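Long-range contacts in Lmo0135 protein (Listeria monocytogenes EGD-e, PDB 5ISU), which probably serves as the extracellular substrate-binding component of an ABC transporter, with a likely role in peptide uptake: residues Leu258-Phe263 with Ala396-Ile401; Leu342-Leu347 with Leu371-Thr376. One frame throughout, in Å; residues are numbered along the deposited sequence.

Both contacts belong to one mixed beta sheet in the family 5 solute-binding fold, and their centres lie about 14 Å apart. Interaction 1 pairs 258-263 with 396-401 antiparallel; interaction 2 pairs 342-347 with 371-376 in parallel. Strands 395-400 and 341-347 are neighbours, so the four segments follow one another across the sheet in the order 258-263, 396-401, 342-347, 371-376. Where the two contacts meet, Leu397 N makes a probable hydrogen bond to Tyr345 O at 3.3 Å. Beside it, Leu397 CD1 packs 3.8 Å from Tyr346 CB. Along the chain, interaction 2 is nested inside the loop that interaction 1 closes. Interaction 1 is mostly buried, whereas interaction 2 is only partly so.

Interaction 1: Leu258-Phe263 with Ala396-Ile401; sequences LSYATF and ALNGYI
Leu258 to Thr262 pair with Tyr400 to Ala396 as antiparallel strands of the mixed sheet in this periplasmic-binding-protein-like fold. Strand 462-475 bonds to the other edge of 258-263, so 258-263 is an interior strand here.

The backbone ladder uses Leu258-Tyr400, Tyr260-Asn398 and Thr262-Ala396 as hydrogen-bonded pairs. Its straightest link is Tyr260 N to Asn398 O, 2.9 Å long with 174° at the hydrogen; the Ala396 N to Thr262 O bond is weak. Ala396 O is gripped twice, by Thr262 N and by Thr262 OG1, the hydroxyl lying in the carbonyl plane on a lone pair at 3.3 Å. A chi1 of 68° places OG1 between the backbone N and the carbonyl carbon, within reach of that oxygen.

Side chains of these three pairs share one face. The Tyr260 ring lies beside Asn398, nearly parallel to its amide plane, with CZ 3.8 Å from Asn398 CB. Tyr260 and Tyr400 cross at about a right angle as side chains, yet their ring planes meet obliquely at 48°, CE1 of Tyr260 touching CD2 of Tyr400 at 3.6 Å. On its other flank Tyr400 runs alongside Leu258, whose CD2 sits 3.7 Å from Tyr400 CZ. The Tyr400 hydroxyl is hydrogen-bonded to Phe305 O and Tyr413 OH.

One water joins the strands: it hydrogen-bonds to Tyr260 OH at 2.7 Å and donates to Gly399 O at 2.9 Å.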
loop_
_atom_site.group_PDB
_atom_site.type_symbol
_atom_site.label_atom_id
_atom_site.label_comp_id
_atom_site.label_asym_id
_atom_site.label_seq_id
_atom_site.Cartn_x
_atom_site.Cartn_y
_atom_site.Cartn_z
ATOM N N LEU A 258 -3.895 7.009 2.529
ATOM C CA LEU A 258 -4.984 7.920 2.792
ATOM C C LEU A 258 -5.668 7.469 4.092
ATOM O O LEU A 258 -6.013 6.308 4.240
ATOM C CB LEU A 258 -6.032 7.922 1.669
ATOM C CG LEU A 258 -7.323 8.656 2.061
ATOM C CD1 LEU A 258 -7.109 10.156 2.253
ATOM C CD2 LEU A 258 -8.461 8.409 1.081
ATOM N N SER A 259 -5.830 8.392 5.027
ATOM C CA SER A 259 -6.576 8.171 6.272
ATOM C C SER A 259 -7.915 8.823 5.978
ATOM O O SER A 259 -7.938 9.978 5.523
ATOM C CB SER A 259 -5.905 8.883 7.436
ATOM O OG SER A 259 -6.704 8.839 8.612
ATOM N N TYR A 260 -9.013 8.091 6.181
ATOM C CA TYR A 260 -10.332 8.623 5.891
ATOM C C TYR A 260 -11.435 8.046 6.752
ATOM O O TYR A 260 -11.249 7.050 7.429
ATOM C CB TYR A 260 -10.668 8.364 4.429
ATOM C CG TYR A 260 -10.890 6.919 4.058
ATOM C CD1 TYR A 260 -9.824 6.035 3.949
ATOM C CD2 TYR A 260 -12.156 6.434 3.815
ATOM C CE1 TYR A 260 -10.010 4.710 3.614
ATOM C CE2 TYR A 260 -12.367 5.104 3.450
ATOM C CZ TYR A 260 -11.291 4.245 3.354
ATOM O OH TYR A 260 -11.484 2.928 3.009
ATOM N N ALA A 261 -12.590 8.701 6.711
ATOM C CA ALA A 261 -13.790 8.241 7.389
ATOM C C ALA A 261 -14.813 7.860 6.327
ATOM O O ALA A 261 -14.945 8.545 5.341
ATOM C CB ALA A 261 -14.339 9.337 8.263
ATOM N N THR A 262 -15.527 6.764 6.537
ATOM C CA THR A 262 -16.562 6.303 5.611
ATOM C C THR A 262 -17.920 6.580 6.214
ATOM O O THR A 262 -18.071 6.482 7.415
ATOM C CB THR A 262 -16.531 4.776 5.460
ATOM O OG1 THR A 262 -16.930 4.176 6.701
ATOM C CG2 THR A 262 -15.157 4.268 5.091
ATOM N N PHE A 263 -18.917 6.885 5.390
ATOM C CA PHE A 263 -20.300 7.088 5.883
ATOM C C PHE A 263 -21.099 5.881 5.418
ATOM O O PHE A 263 -21.223 5.662 4.214
ATOM C CB PHE A 263 -20.913 8.383 5.359
ATOM C CG PHE A 263 -20.172 9.631 5.792
ATOM C CD1 PHE A 263 -20.154 10.014 7.120
ATOM C CD2 PHE A 263 -19.554 10.451 4.859
ATOM C CE1 PHE A 263 -19.484 11.159 7.521
ATOM C CE2 PHE A 263 -18.893 11.604 5.251
ATOM C CZ PHE A 263 -18.859 11.955 6.585
ATOM N N ALA A 396 -16.933 4.641 10.001
ATOM C CA ALA A 396 -15.788 3.785 10.249
ATOM C C ALA A 396 -14.506 4.493 9.772
ATOM O O ALA A 396 -14.456 5.048 8.673
ATOM C CB ALA A 396 -15.957 2.459 9.547
ATOM N N LEU A 397 -13.493 4.501 10.622
ATOM C CA LEU A 397 -12.213 5.095 10.278
ATOM C C LEU A 397 -11.392 4.032 9.592
ATOM O O LEU A 397 -11.320 2.901 10.067
ATOM C CB LEU A 397 -11.491 5.601 11.520
ATOM C CG LEU A 397 -12.303 6.625 12.297
ATOM C CD1 LEU A 397 -11.566 7.042 13.553
ATOM C CD2 LEU A 397 -12.627 7.832 11.418
ATOM N N ASN A 398 -10.768 4.387 8.476
ATOM C CA ASN A 398 -9.978 3.412 7.748
ATOM C C ASN A 398 -8.834 4.087 7.009
ATOM O O ASN A 398 -8.635 5.314 7.096
ATOM C CB ASN A 398 -10.898 2.684 6.763
ATOM C CG ASN A 398 -10.569 1.207 6.623
ATOM O OD1 ASN A 398 -9.428 0.757 6.834
ATOM N ND2 ASN A 398 -11.585 0.436 6.287
ATOM N N GLY A 399 -8.084 3.276 6.280
ATOM C CA GLY A 399 -6.977 3.783 5.488
ATOM C C GLY A 399 -6.575 2.817 4.418
ATOM O O GLY A 399 -6.917 1.656 4.488
ATOM N N TYR A 400 -5.902 3.314 3.390
ATOM C CA TYR A 400 -5.394 2.453 2.334
ATOM C C TYR A 400 -4.183 2.995 1.606
ATOM O O TYR A 400 -3.946 4.200 1.560
ATOM C CB TYR A 400 -6.474 2.084 1.310
ATOM C CG TYR A 400 -7.277 3.225 0.646
ATOM C CD1 TYR A 400 -6.669 4.241 -0.104
ATOM C CD2 TYR A 400 -8.658 3.214 0.690
ATOM C CE1 TYR A 400 -7.428 5.246 -0.713
ATOM C CE2 TYR A 400 -9.414 4.201 0.077
ATOM C CZ TYR A 400 -8.804 5.201 -0.629
ATOM O OH TYR A 400 -9.611 6.140 -1.224
ATOM N N ILE A 401 -3.427 2.061 1.039
ATOM C CA ILE A 401 -2.256 2.318 0.215
ATOM C C ILE A 401 -2.577 1.522 -1.058
ATOM O O ILE A 401 -2.385 0.297 -1.091
ATOM C CB ILE A 401 -0.988 1.788 0.900
ATOM C CG1 ILE A 401 -0.822 2.420 2.297
ATOM C CG2 ILE A 401 0.232 2.043 0.029
ATOM C CD1 ILE A 401 0.241 1.757 3.152
HETATM O O HOH W 1 -9.597 1.011 3.502
#

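Interaction 2: Leu342-Leu347 with Leu371-Thr376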
loop_
_atom_site.group_PDB
_atom_site.type_symbol
_atom_site.label_atom_id
_atom_site.label_comp_id
_atom_site.label_asym_id
_atom_site.label_seq_id
_atom_site.Cartn_x
_atom_site.Cartn_y
_atom_site.Cartn_z
ATOM N N LEU A 342 -25.450 8.582 16.534
ATOM C CA LEU A 342 -24.607 7.929 15.531
ATOM C C LEU A 342 -23.421 7.259 16.180
ATOM O O LEU A 342 -22.977 7.673 17.250
ATOM C CB LEU A 342 -24.118 8.931 14.486
ATOM C CG LEU A 342 -25.186 9.599 13.621
ATOM C CD1 LEU A 342 -24.522 10.560 12.642
ATOM C CD2 LEU A 342 -26.024 8.559 12.876
ATOM N N THR A 343 -22.907 6.228 15.515
ATOM C CA THR A 343 -21.781 5.459 16.014
ATOM C C THR A 343 -20.544 5.575 15.119
ATOM O O THR A 343 -20.646 5.544 13.883
ATOM C CB THR A 343 -22.155 3.964 16.150
ATOM O OG1 THR A 343 -22.658 3.465 14.899
ATOM C CG2 THR A 343 -23.223 3.769 17.224
ATOM N N VAL A 344 -19.381 5.740 15.750
ATOM C CA VAL A 344 -18.108 5.756 15.026
ATOM C C VAL A 344 -17.330 4.528 15.483
ATOM O O VAL A 344 -17.036 4.369 16.666
ATOM C CB VAL A 344 -17.298 7.050 15.209
ATOM C CG1 VAL A 344 -17.098 7.404 16.685
ATOM C CG2 VAL A 344 -15.959 6.944 14.478
ATOM N N TYR A 345 -17.060 3.626 14.547
ATOM C CA TYR A 345 -16.329 2.392 14.842
ATOM C C TYR A 345 -14.897 2.542 14.369
ATOM O O TYR A 345 -14.656 2.966 13.256
ATOM C CB TYR A 345 -17.001 1.173 14.175
ATOM C CG TYR A 345 -18.150 0.543 14.956
ATOM C CD1 TYR A 345 -19.393 1.174 15.063
ATOM C CD2 TYR A 345 -18.003 -0.717 15.544
ATOM C CE1 TYR A 345 -20.442 0.585 15.770
ATOM C CE2 TYR A 345 -19.044 -1.312 16.253
ATOM C CZ TYR A 345 -20.258 -0.663 16.365
ATOM O OH TYR A 345 -21.288 -1.275 17.058
ATOM N N TYR A 346 -13.956 2.167 15.224
ATOM C CA TYR A 346 -12.542 2.276 14.911
ATOM C C TYR A 346 -11.747 1.233 15.707
ATOM O O TYR A 346 -12.319 0.481 16.507
ATOM C CB TYR A 346 -12.069 3.711 15.199
ATOM C CG TYR A 346 -12.249 4.157 16.631
ATOM C CD1 TYR A 346 -13.477 4.642 17.086
ATOM C CD2 TYR A 346 -11.185 4.125 17.525
ATOM C CE1 TYR A 346 -13.646 5.046 18.400
ATOM C CE2 TYR A 346 -11.337 4.526 18.841
ATOM C CZ TYR A 346 -12.566 4.987 19.278
ATOM O OH TYR A 346 -12.707 5.380 20.580
ATOM N N LEU A 347 -10.441 1.171 15.459
ATOM C CA LEU A 347 -9.552 0.226 16.146
ATOM C C LEU A 347 -9.314 0.640 17.610
ATOM O O LEU A 347 -9.010 1.797 17.887
ATOM C CB LEU A 347 -8.217 0.147 15.397
ATOM C CG LEU A 347 -8.279 -0.406 13.969
ATOM C CD1 LEU A 347 -7.022 -0.070 13.175
ATOM C CD2 LEU A 347 -8.522 -1.910 13.978
ATOM N N LEU A 371 -22.658 11.795 18.692
ATOM C CA LEU A 371 -21.844 10.691 18.187
ATOM C C LEU A 371 -21.338 9.852 19.352
ATOM O O LEU A 371 -20.785 10.393 20.305
ATOM C CB LEU A 371 -20.646 11.234 17.400
ATOM C CG LEU A 371 -19.756 10.214 16.676
ATOM C CD1 LEU A 371 -20.500 9.632 15.493
ATOM C CD2 LEU A 371 -18.445 10.839 16.208
ATOM N N ASP A 372 -21.528 8.537 19.263
ATOM C CA ASP A 372 -21.084 7.589 20.287
ATOM C C ASP A 372 -19.844 6.874 19.793
ATOM O O ASP A 372 -19.866 6.296 18.710
ATOM C CB ASP A 372 -22.154 6.519 20.538
ATOM C CG ASP A 372 -23.410 7.065 21.199
ATOM O OD1 ASP A 372 -23.311 7.939 22.095
ATOM O OD2 ASP A 372 -24.501 6.565 20.855
ATOM N N LEU A 373 -18.775 6.889 20.587
ATOM C CA LEU A 373 -17.537 6.187 20.225
ATOM C C LEU A 373 -17.690 4.716 20.496
ATOM O O LEU A 373 -18.166 4.327 21.560
ATOM C CB LEU A 373 -16.326 6.716 21.000
ATOM C CG LEU A 373 -15.688 7.980 20.453
ATOM C CD1 LEU A 373 -16.708 9.083 20.257
ATOM C CD2 LEU A 373 -14.569 8.410 21.392
ATOM N N LYS A 374 -17.282 3.894 19.534
ATOM C CA LYS A 374 -17.386 2.464 19.692
ATOM C C LYS A 374 -16.056 1.841 19.265
ATOM O O LYS A 374 -15.952 1.245 18.202
ATOM C CB LYS A 374 -18.599 1.921 18.912
ATOM C CG LYS A 374 -19.269 0.700 19.553
ATOM C CD LYS A 374 -19.755 1.022 20.972
ATOM C CE LYS A 374 -20.633 -0.054 21.588
ATOM N NZ LYS A 374 -21.981 -0.116 20.961
ATOM N N PRO A 375 -15.021 1.994 20.108
ATOM C CA PRO A 375 -13.730 1.388 19.791
ATOM C C PRO A 375 -13.883 -0.127 19.792
ATOM O O PRO A 375 -14.608 -0.659 20.649
ATOM C CB PRO A 375 -12.838 1.829 20.957
ATOM C CG PRO A 375 -13.767 2.045 22.100
ATOM C CD PRO A 375 -15.095 2.442 21.516
ATOM N N THR A 376 -13.228 -0.822 18.861
ATOM C CA THR A 376 -13.352 -2.288 18.795
ATOM C C THR A 376 -12.049 -3.043 18.514
ATOM O O THR A 376 -11.057 -2.479 18.049
ATOM C CB THR A 376 -14.367 -2.724 17.717
ATOM O OG1 THR A 376 -13.868 -2.371 16.428
ATOM C CG2 THR A 376 -15.725 -2.078 17.931
#
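Val344 and Asp372 are joined by a backbone hydrogen bond in the parallel ladder between 342-347 and 371-376. Asp372 N donates to Leu342 O at 2.6 Å, nearly straight at 171°, Asp372 O receives Val344 N, and Lys374 N reaches Val344 O. Farther along, Tyr346 O takes two donors from Thr376: the amide N at 2.8 Å, and OG1 at 3.2 Å from above the carbonyl plane.

On the face bearing Leu342, Val344 and Tyr346, the contacts are apolar. Val344 CG1 meets Leu371 CD2 at 3.7 Å, the two side chains crossing at about a right angle. Leu371 CG is anti to the backbone N (chi1 -174°), and from there the two methyls diverge, CD1 going to Leu342 CB and CD2 to Val344. The ladder closes the beta-alpha-beta unit of strand 341-347, helix 351-365 and strand 370-376; the helix lies against this same face, where it touches Tyr346 and Leu373.

Two CH-pi contacts involve the tyrosines. Pro375 CA stands over one face of the Tyr346 ring, offset toward the rim, while Leu373 CB comes to that ring's edge. The Tyr345 ring is on the opposite face of the sheet, and Lys374 lies beside it: CB sits over the ring centre, 3.9 Å from the centroid, and CG is 3.6 Å from Tyr345 CZ. Thr376 CG2 meets Tyr345 CD2 obliquely, also at 3.6 Å.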